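Local coordinates for BH2331 protein (Bacillus halodurans, PDB 1VL5) that is a putative methyltransferase, probably transferring a methyl group from S-adenosylmethionine to an acceptor that remains unidentified, at residues 51-56 and 76-81; 150-155 and 214-219. All coordinates share one frame; numbering follows the deposited sequence.

Contact 1. Residues 51-56 and 76-81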
loop_
_atom_site.group_PDB
_atom_site.type_symbol
_atom_site.label_atom_id
_atom_site.label_comp_id
_atom_site.label_asym_id
_atom_site.label_seq_id
_atom_site.Cartn_x
_atom_site.Cartn_y
_atom_site.Cartn_z
ATOM N N VAL A 51 -4.010 -9.877 -0.380
ATOM C CA VAL A 51 -5.310 -9.266 -0.654
ATOM C C VAL A 51 -6.185 -10.196 -1.536
ATOM O O VAL A 51 -7.352 -10.446 -1.225
ATOM C CB VAL A 51 -5.166 -7.828 -1.209
ATOM C CG1 VAL A 51 -6.525 -7.191 -1.522
ATOM C CG2 VAL A 51 -4.454 -6.943 -0.204
ATOM N N ALA A 52 -5.647 -10.668 -2.650
ATOM C CA ALA A 52 -6.360 -11.590 -3.484
ATOM C C ALA A 52 -6.823 -12.775 -2.678
ATOM O O ALA A 52 -7.939 -13.273 -2.872
ATOM C CB ALA A 52 -5.458 -12.099 -4.664
ATOM N N ASN A 53 -5.937 -13.269 -1.807
ATOM C CA ASN A 53 -6.251 -14.410 -0.938
ATOM C C ASN A 53 -7.494 -14.147 -0.083
ATOM O O ASN A 53 -8.378 -14.992 0.013
ATOM C CB ASN A 53 -5.099 -14.638 0.027
ATOM C CG ASN A 53 -5.276 -15.885 0.846
ATOM O OD1 ASN A 53 -5.165 -16.994 0.329
ATOM N ND2 ASN A 53 -5.506 -15.705 2.153
ATOM N N ALA A 54 -7.514 -12.957 0.533
ATOM C CA ALA A 54 -8.632 -12.559 1.384
ATOM C C ALA A 54 -9.939 -12.358 0.622
ATOM O O ALA A 54 -10.980 -12.702 1.134
ATOM C CB ALA A 54 -8.267 -11.289 2.139
ATOM N N PHE A 55 -9.882 -11.814 -0.593
ATOM C CA PHE A 55 -11.089 -11.453 -1.355
ATOM C C PHE A 55 -11.704 -12.668 -2.044
ATOM O O PHE A 55 -12.952 -12.784 -2.184
ATOM C CB PHE A 55 -10.778 -10.343 -2.383
ATOM C CG PHE A 55 -10.929 -8.929 -1.837
ATOM C CD1 PHE A 55 -10.058 -8.431 -0.910
ATOM C CD2 PHE A 55 -11.957 -8.125 -2.252
ATOM C CE1 PHE A 55 -10.200 -7.151 -0.396
ATOM C CE2 PHE A 55 -12.082 -6.848 -1.781
ATOM C CZ PHE A 55 -11.208 -6.362 -0.833
ATOM N N ALA A 56 -10.825 -13.587 -2.434
ATOM C CA ALA A 56 -11.195 -14.749 -3.280
ATOM C C ALA A 56 -12.457 -15.510 -2.888
ATOM O O ALA A 56 -13.323 -15.743 -3.742
ATOM C CB ALA A 56 -10.005 -15.728 -3.426
ATOM N N ARG A 76 0.910 -17.288 -6.036
ATOM C CA ARG A 76 0.123 -18.486 -6.340
ATOM C C ARG A 76 0.306 -19.583 -5.307
ATOM O O ARG A 76 -0.662 -20.293 -4.972
ATOM C CB ARG A 76 0.522 -19.010 -7.713
ATOM C CG ARG A 76 0.030 -20.393 -7.998
ATOM C CD ARG A 76 0.239 -20.812 -9.406
ATOM N NE ARG A 76 -0.008 -22.255 -9.557
ATOM C CZ ARG A 76 0.055 -22.896 -10.724
ATOM N NH1 ARG A 76 0.313 -22.247 -11.845
ATOM N NH2 ARG A 76 -0.144 -24.188 -10.793
ATOM N N ALA A 77 1.549 -19.765 -4.849
ATOM C CA ALA A 77 1.846 -20.791 -3.855
ATOM C C ALA A 77 1.050 -20.503 -2.597
ATOM O O ALA A 77 0.454 -21.396 -2.049
ATOM C CB ALA A 77 3.343 -20.883 -3.541
ATOM N N PHE A 78 0.986 -19.251 -2.195
ATOM C CA PHE A 78 0.250 -18.912 -1.019
ATOM C C PHE A 78 -1.279 -19.066 -1.208
ATOM O O PHE A 78 -1.977 -19.742 -0.397
ATOM C CB PHE A 78 0.571 -17.491 -0.626
ATOM C CG PHE A 78 -0.248 -16.994 0.538
ATOM C CD1 PHE A 78 -0.033 -17.482 1.800
ATOM C CD2 PHE A 78 -1.180 -15.987 0.368
ATOM C CE1 PHE A 78 -0.761 -17.004 2.873
ATOM C CE2 PHE A 78 -1.898 -15.525 1.419
ATOM C CZ PHE A 78 -1.681 -16.009 2.679
ATOM N N ILE A 79 -1.782 -18.495 -2.306
ATOM C CA ILE A 79 -3.221 -18.468 -2.570
ATOM C C ILE A 79 -3.761 -19.888 -2.821
ATOM O O ILE A 79 -4.819 -20.299 -2.235
ATOM C CB ILE A 79 -3.525 -17.464 -3.721
ATOM C CG1 ILE A 79 -3.218 -16.046 -3.262
ATOM C CG2 ILE A 79 -4.993 -17.626 -4.272
ATOM C CD1 ILE A 79 -3.061 -15.040 -4.389
ATOM N N GLU A 80 -3.031 -20.685 -3.618
ATOM C CA GLU A 80 -3.530 -22.021 -3.918
ATOM C C GLU A 80 -3.376 -22.941 -2.698
ATOM O O GLU A 80 -4.118 -23.932 -2.549
ATOM C CB GLU A 80 -2.888 -22.626 -5.171
ATOM C CG GLU A 80 -1.540 -23.255 -4.960
ATOM C CD GLU A 80 -0.864 -23.768 -6.266
ATOM O OE1 GLU A 80 -1.515 -23.824 -7.339
ATOM O OE2 GLU A 80 0.338 -24.126 -6.191
ATOM N N GLY A 81 -2.397 -22.623 -1.855
ATOM C CA GLY A 81 -2.261 -23.218 -0.573
ATOM C C GLY A 81 -3.495 -23.105 0.327
ATOM O O GLY A 81 -3.768 -24.023 1.117
#

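Contact 2. Residues 150-155 and 214-219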
loop_
_atom_site.group_PDB
_atom_site.type_symbol
_atom_site.label_atom_id
_atom_site.label_comp_id
_atom_site.label_asym_id
_atom_site.label_seq_id
_atom_site.Cartn_x
_atom_site.Cartn_y
_atom_site.Cartn_z
ATOM N N ASP A 150 7.251 15.126 6.427
ATOM C CA ASP A 150 7.099 14.394 5.187
ATOM C C ASP A 150 8.451 13.939 4.627
ATOM O O ASP A 150 8.695 12.761 4.379
ATOM C CB ASP A 150 6.384 15.322 4.176
ATOM C CG ASP A 150 6.228 14.725 2.771
ATOM O OD1 ASP A 150 6.739 13.649 2.471
ATOM O OD2 ASP A 150 5.613 15.378 1.939
ATOM N N VAL A 151 9.327 14.900 4.405
ATOM C CA VAL A 151 10.615 14.637 3.825
ATOM C C VAL A 151 11.442 13.661 4.705
ATOM O O VAL A 151 12.106 12.723 4.193
ATOM C CB VAL A 151 11.335 15.953 3.514
ATOM C CG1 VAL A 151 12.744 15.725 2.949
ATOM C CG2 VAL A 151 10.532 16.749 2.451
ATOM N N PHE A 152 11.353 13.845 6.010
ATOM C CA PHE A 152 12.102 13.060 6.957
ATOM C C PHE A 152 11.620 11.626 6.979
ATOM O O PHE A 152 12.433 10.700 6.950
ATOM C CB PHE A 152 11.963 13.714 8.354
ATOM C CG PHE A 152 12.545 12.899 9.471
ATOM C CD1 PHE A 152 13.906 12.895 9.729
ATOM C CD2 PHE A 152 11.742 12.131 10.259
ATOM C CE1 PHE A 152 14.412 12.140 10.746
ATOM C CE2 PHE A 152 12.263 11.377 11.246
ATOM C CZ PHE A 152 13.591 11.384 11.500
ATOM N N TYR A 153 10.292 11.459 7.040
ATOM C CA TYR A 153 9.646 10.154 7.083
ATOM C C TYR A 153 10.053 9.403 5.832
ATOM O O TYR A 153 10.492 8.278 5.900
ATOM C CB TYR A 153 8.099 10.280 7.166
ATOM C CG TYR A 153 7.422 8.955 7.008
ATOM C CD1 TYR A 153 7.529 7.992 7.995
ATOM C CD2 TYR A 153 6.714 8.624 5.834
ATOM C CE1 TYR A 153 6.933 6.712 7.840
ATOM C CE2 TYR A 153 6.135 7.310 5.670
ATOM C CZ TYR A 153 6.257 6.387 6.670
ATOM O OH TYR A 153 5.699 5.104 6.539
ATOM N N ASN A 154 9.944 10.054 4.682
ATOM C CA ASN A 154 10.265 9.413 3.444
ATOM C C ASN A 154 11.783 9.096 3.317
ATOM O O ASN A 154 12.154 8.038 2.789
ATOM C CB ASN A 154 9.779 10.261 2.271
ATOM C CG ASN A 154 8.368 9.929 1.883
ATOM O OD1 ASN A 154 8.101 8.802 1.476
ATOM N ND2 ASN A 154 7.438 10.874 2.074
ATOM N N TYR A 155 12.642 10.006 3.775
ATOM C CA TYR A 155 14.105 9.743 3.746
ATOM C C TYR A 155 14.435 8.469 4.546
ATOM O O TYR A 155 15.154 7.561 4.101
ATOM C CB TYR A 155 14.894 10.941 4.301
ATOM C CG TYR A 155 16.374 10.649 4.451
ATOM C CD1 TYR A 155 17.261 10.903 3.423
ATOM C CD2 TYR A 155 16.870 10.086 5.627
ATOM C CE1 TYR A 155 18.635 10.595 3.569
ATOM C CE2 TYR A 155 18.221 9.775 5.781
ATOM C CZ TYR A 155 19.111 10.019 4.763
ATOM O OH TYR A 155 20.479 9.696 4.984
ATOM N N SER A 214 19.851 4.687 12.712
ATOM C CA SER A 214 19.501 5.016 14.102
ATOM C C SER A 214 20.216 6.334 14.548
ATOM O O SER A 214 19.605 7.235 15.095
ATOM C CB SER A 214 19.863 3.837 14.989
ATOM O OG SER A 214 19.745 4.150 16.360
ATOM N N ASP A 215 21.507 6.411 14.281
ATOM C CA ASP A 215 22.307 7.592 14.592
ATOM C C ASP A 215 21.710 8.830 13.939
ATOM O O ASP A 215 21.560 9.876 14.603
ATOM C CB ASP A 215 23.774 7.407 14.132
ATOM C CG ASP A 215 24.571 6.517 15.046
ATOM O OD1 ASP A 215 24.105 6.276 16.184
ATOM O OD2 ASP A 215 25.676 6.058 14.629
ATOM N N PHE A 216 21.302 8.704 12.670
ATOM C CA PHE A 216 20.673 9.825 11.965
ATOM C C PHE A 216 19.328 10.283 12.607
ATOM O O PHE A 216 19.022 11.486 12.754
ATOM C CB PHE A 216 20.458 9.431 10.478
ATOM C CG PHE A 216 19.562 10.386 9.708
ATOM C CD1 PHE A 216 20.085 11.529 9.119
ATOM C CD2 PHE A 216 18.193 10.150 9.597
ATOM C CE1 PHE A 216 19.241 12.439 8.429
ATOM C CE2 PHE A 216 17.367 11.028 8.912
ATOM C CZ PHE A 216 17.905 12.178 8.320
ATOM N N ILE A 217 18.481 9.310 12.914
ATOM C CA ILE A 217 17.234 9.608 13.597
ATOM C C ILE A 217 17.453 10.188 15.021
ATOM O O ILE A 217 16.772 11.164 15.428
ATOM C CB ILE A 217 16.373 8.355 13.689
ATOM C CG1 ILE A 217 15.987 7.875 12.289
ATOM C CG2 ILE A 217 15.175 8.566 14.574
ATOM C CD1 ILE A 217 15.407 6.443 12.323
ATOM N N LYS A 218 18.382 9.599 15.777
ATOM C CA LYS A 218 18.549 9.960 17.186
ATOM C C LYS A 218 18.966 11.444 17.362
ATOM O O LYS A 218 18.676 12.077 18.402
ATOM C CB LYS A 218 19.571 9.032 17.852
ATOM C CG LYS A 218 20.299 9.662 19.091
ATOM C CD LYS A 218 21.255 8.720 19.833
ATOM C CE LYS A 218 22.648 9.448 20.161
ATOM N NZ LYS A 218 22.681 10.756 21.009
ATOM N N SER A 219 19.663 11.984 16.368
ATOM C CA SER A 219 20.235 13.341 16.485
ATOM C C SER A 219 19.255 14.424 16.134
ATOM O O SER A 219 19.554 15.594 16.299
ATOM C CB SER A 219 21.467 13.468 15.597
ATOM O OG SER A 219 21.096 13.163 14.258
#

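Contact 1. Residues 51-56 and 76-81
Asn-53 reaches across to Phe-78 and Ile-79, and its side chain is central to this helix-to-helix contact. Its CB lies 3.6 Å from Phe-78 CE2 and 4.0 Å from Ile-79 CG1, so the aliphatic root of the residue packs as a small apolar group would. With CG swung anti to the backbone N (chi1 -173°), the amide continues toward the ring, and CG comes to 3.4 Å from Phe-78 CE2. The two side chains cross at about a right angle, their amide and ring planes 44° apart. At the tip both branches stay beside the ring, ND2 and OD1 each 3.7 Å from Phe-78 CE2; OD1 also lies 3.8 Å from Ile-79 CA and accepts a hydrogen bond from Asn-82 ND2. With only a methyl group here, as in an alanine, Asn-82 would probably lose this acceptor and a gap would open beside the Phe-78 ring. Deeper in, the methyl of the small Ala-52 packs against Ile-79, CB to CD1 3.8 Å. The segments run nearly parallel, their axes 16° apart, as expected for neighbouring helices on one side of a Rossmann-like sheet. Ile-79 continues onto Val-87 and Tyr-89 of strand 87-91, whereas Val-51 and Phe-55 pack against helix 26-33 and strand 104-110.

Contact 2. Residues 150-155 and 214-219
The rings of Phe-152 and Tyr-155, one helical turn apart, receive the ring of Phe-216 from the facing helix, and the three form an aromatic cluster. Tyr-155 CE2 comes over one face of the Phe-216 ring, 3.4 Å above its plane and displaced toward the rim. The two ring planes are inclined by 41° and the centroids stand 4.6 Å apart. Phe-152 meets the same ring differently: the side chains run alongside each other in opposite senses and meet at their rims, Phe-152 CE1 lying 3.7 Å from Phe-216 CE2, with planes only 19° apart. Long side chains suit this place because the helix axes are 12.1 Å apart, too far for small residues to bridge. All three aromatics hold CG anti to the backbone N (172° in Phe-152), which carries the rings into the space between the helices. Ile-217 adds a looser apolar contact, its CG1 4.3 Å from Phe-152 CZ. Lys-220 makes a cation-pi contact with Phe-216, and Tyr-224 meets Phe-152 edge-to-face. The pair of nearly antiparallel helices, 147-160 and 207-218, is tied to the rest of the fold partly through Ile-217, which packs on Val-237 of strand 236-250 and Phe-196 of helix 196-202.

Contact 1 and contact 2 lie on opposite sides of the chain's centre, with their own centres 36 Å apart and nearest atoms about 17 Å apart, so they do not touch. They follow one another along the chain: contact 1 lies in the methyltransferase family region and closes before contact 2 opens. Contact 1 joins helices 50-55 and 69-81 beside the parallel strands of the Rossmann-like part, whereas contact 2 joins two helices from the later part of the chain. One mixed sheet links both regions, since strand 134-142 pairs with parallel strand 104-110 and antiparallel strand 236-250. The contacts thus join helices in two separate parts of one fold.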